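ErfK/YbiS/YcfS/YnhG family protein (Xylanimonas cellulosilytica, PDB 4LPQ) probably acts as a peptidoglycan L,D-transpeptidase in bacterial cell wall synthesis, its catalytic YkuD domain following a putative peptidoglycan-binding domain. Local coordinates at residues T148-D153 and C181-N186. Numbering follows the deposited sequence.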
loop_
_atom_site.group_PDB
_atom_site.type_symbol
_atom_site.label_atom_id
_atom_site.label_comp_id
_atom_site.label_asym_id
_atom_site.label_seq_id
_atom_site.Cartn_x
_atom_site.Cartn_y
_atom_site.Cartn_z
ATOM N N THR A 148 13.289 -0.827 -16.338
ATOM C CA THR A 148 14.180 -1.976 -16.699
ATOM C C THR A 148 13.844 -3.245 -15.938
ATOM O O THR A 148 14.202 -4.335 -16.396
ATOM C CB THR A 148 15.724 -1.602 -16.498
ATOM O OG1 THR A 148 16.087 -1.235 -15.123
ATOM C CG2 THR A 148 16.043 -0.443 -17.386
ATOM N N LEU A 149 13.191 -3.083 -14.770
ATOM C CA LEU A 149 12.830 -4.209 -13.890
ATOM C C LEU A 149 11.437 -4.704 -14.197
ATOM O O LEU A 149 11.204 -5.885 -14.442
ATOM C CB LEU A 149 12.890 -3.783 -12.382
ATOM C CG LEU A 149 14.233 -3.848 -11.712
ATOM C CD1 LEU A 149 15.186 -2.794 -12.323
ATOM C CD2 LEU A 149 13.995 -3.585 -10.230
ATOM N N GLU A 150 10.477 -3.827 -14.071
ATOM C CA GLU A 150 9.066 -4.157 -14.203
ATOM C C GLU A 150 8.624 -4.294 -15.653
ATOM O O GLU A 150 9.127 -3.549 -16.486
ATOM C CB GLU A 150 8.172 -3.174 -13.474
ATOM C CG GLU A 150 8.518 -2.984 -11.992
ATOM C CD GLU A 150 8.395 -4.254 -11.126
ATOM O OE1 GLU A 150 7.509 -5.021 -11.356
ATOM O OE2 GLU A 150 9.308 -4.447 -10.346
ATOM N N LEU A 151 7.646 -5.153 -15.896
ATOM C CA LEU A 151 7.098 -5.300 -17.250
ATOM C C LEU A 151 6.193 -4.224 -17.732
ATOM O O LEU A 151 6.180 -3.869 -18.937
ATOM C CB LEU A 151 6.350 -6.618 -17.308
ATOM C CG LEU A 151 7.198 -7.856 -17.324
ATOM C CD1 LEU A 151 6.338 -9.090 -17.478
ATOM C CD2 LEU A 151 8.182 -7.729 -18.515
ATOM N N GLY A 152 5.377 -3.705 -16.851
ATOM C CA GLY A 152 4.467 -2.613 -17.312
ATOM C C GLY A 152 5.123 -1.262 -17.031
ATOM O O GLY A 152 6.327 -1.134 -16.659
ATOM N N ASP A 153 4.347 -0.236 -17.200
ATOM C CA ASP A 153 4.782 1.122 -16.890
ATOM C C ASP A 153 4.484 1.442 -15.407
ATOM O O ASP A 153 3.616 0.838 -14.757
ATOM C CB ASP A 153 4.108 2.157 -17.785
ATOM C CG ASP A 153 4.577 2.081 -19.233
ATOM O OD1 ASP A 153 5.721 1.701 -19.558
ATOM O OD2 ASP A 153 3.741 2.433 -20.054
ATOM N N CYS A 181 9.982 -3.821 -7.722
ATOM C CA CYS A 181 9.564 -2.517 -7.255
ATOM C C CYS A 181 8.363 -2.660 -6.297
ATOM O O CYS A 181 7.740 -3.727 -6.188
ATOM C CB CYS A 181 9.178 -1.700 -8.414
ATOM S SG CYS A 181 10.629 -1.177 -9.406
ATOM N N VAL A 182 8.076 -1.558 -5.601
ATOM C CA VAL A 182 6.957 -1.536 -4.676
ATOM C C VAL A 182 5.822 -0.779 -5.260
ATOM O O VAL A 182 5.919 0.446 -5.449
ATOM C CB VAL A 182 7.401 -0.942 -3.327
ATOM C CG1 VAL A 182 6.252 -0.896 -2.362
ATOM C CG2 VAL A 182 8.602 -1.756 -2.759
ATOM N N ARG A 183 4.716 -1.428 -5.552
ATOM C CA ARG A 183 3.545 -0.861 -6.162
ATOM C C ARG A 183 2.550 -0.356 -5.085
ATOM O O ARG A 183 2.351 -1.050 -4.087
ATOM C CB ARG A 183 2.748 -1.971 -6.941
ATOM C CG ARG A 183 3.521 -2.594 -8.005
ATOM C CD ARG A 183 2.592 -3.684 -8.529
ATOM N NE ARG A 183 3.263 -4.277 -9.573
ATOM C CZ ARG A 183 2.796 -5.263 -10.254
ATOM N NH1 ARG A 183 1.545 -5.711 -10.032
ATOM N NH2 ARG A 183 3.602 -5.755 -11.132
ATOM N N VAL A 184 1.921 0.740 -5.392
ATOM C CA VAL A 184 0.779 1.301 -4.649
ATOM C C VAL A 184 -0.235 1.817 -5.665
ATOM O O VAL A 184 0.070 1.885 -6.852
ATOM C CB VAL A 184 1.187 2.408 -3.655
ATOM C CG1 VAL A 184 2.209 1.861 -2.639
ATOM C CG2 VAL A 184 1.714 3.620 -4.393
ATOM N N SER A 185 -1.430 2.206 -5.239
ATOM C CA SER A 185 -2.392 2.780 -6.185
ATOM C C SER A 185 -1.923 4.105 -6.756
ATOM O O SER A 185 -1.139 4.813 -6.099
ATOM C CB SER A 185 -3.775 2.948 -5.575
ATOM O OG SER A 185 -3.793 4.004 -4.614
ATOM N N ASN A 186 -2.418 4.483 -7.906
ATOM C CA ASN A 186 -2.077 5.803 -8.434
ATOM C C ASN A 186 -2.496 6.945 -7.489
ATOM O O ASN A 186 -1.781 7.877 -7.330
ATOM C CB ASN A 186 -2.657 5.969 -9.827
ATOM C CG ASN A 186 -2.040 5.118 -10.888
ATOM O OD1 ASN A 186 -1.048 4.486 -10.737
ATOM N ND2 ASN A 186 -2.709 5.141 -12.008
#
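At the predicted active site of the YkuD-type L,D-transpeptidase domain, Glu150, from the loop between strands 144-145 and 154-159, reaches Cys181, the predicted nucleophile, just ahead of strand 182-184. The backbone N of Cys181 donates a nearly straight hydrogen bond to Glu150 OE2 (2.8 Å, N-H...O angle 170°), arriving from above the carboxylate plane rather than within it. With Glu150 CG set beside its own backbone N (chi1 -54°), CG lies 3.8 Å from Cys181 SG; the bend that follows at chi2 turns the carboxylate toward the Cys181 amide, with OE2 3.4 Å from Cys181 CB. The other oxygen, OE1, accepts a hydrogen bond from His179 N, so the buried carboxylate spans two backbone amides of the segment leading to the strand. Replacing Glu150 by an alanine is likely to leave both amides without this acceptor and to let the backbone carrying the nucleophile shift. Arg183 adds only a long salt bridge, its NH2 4.0 Å from Glu150 OE1 with the two planar groups almost perpendicular (88°); its NH1 is hydrogen-bonded to Ser171 O. The predicted proton donor/acceptor, His167 on strand 164-168, touches the Cys181 side chain, and Leu149 brings CD2 to 4.2 Å from Cys181 SG.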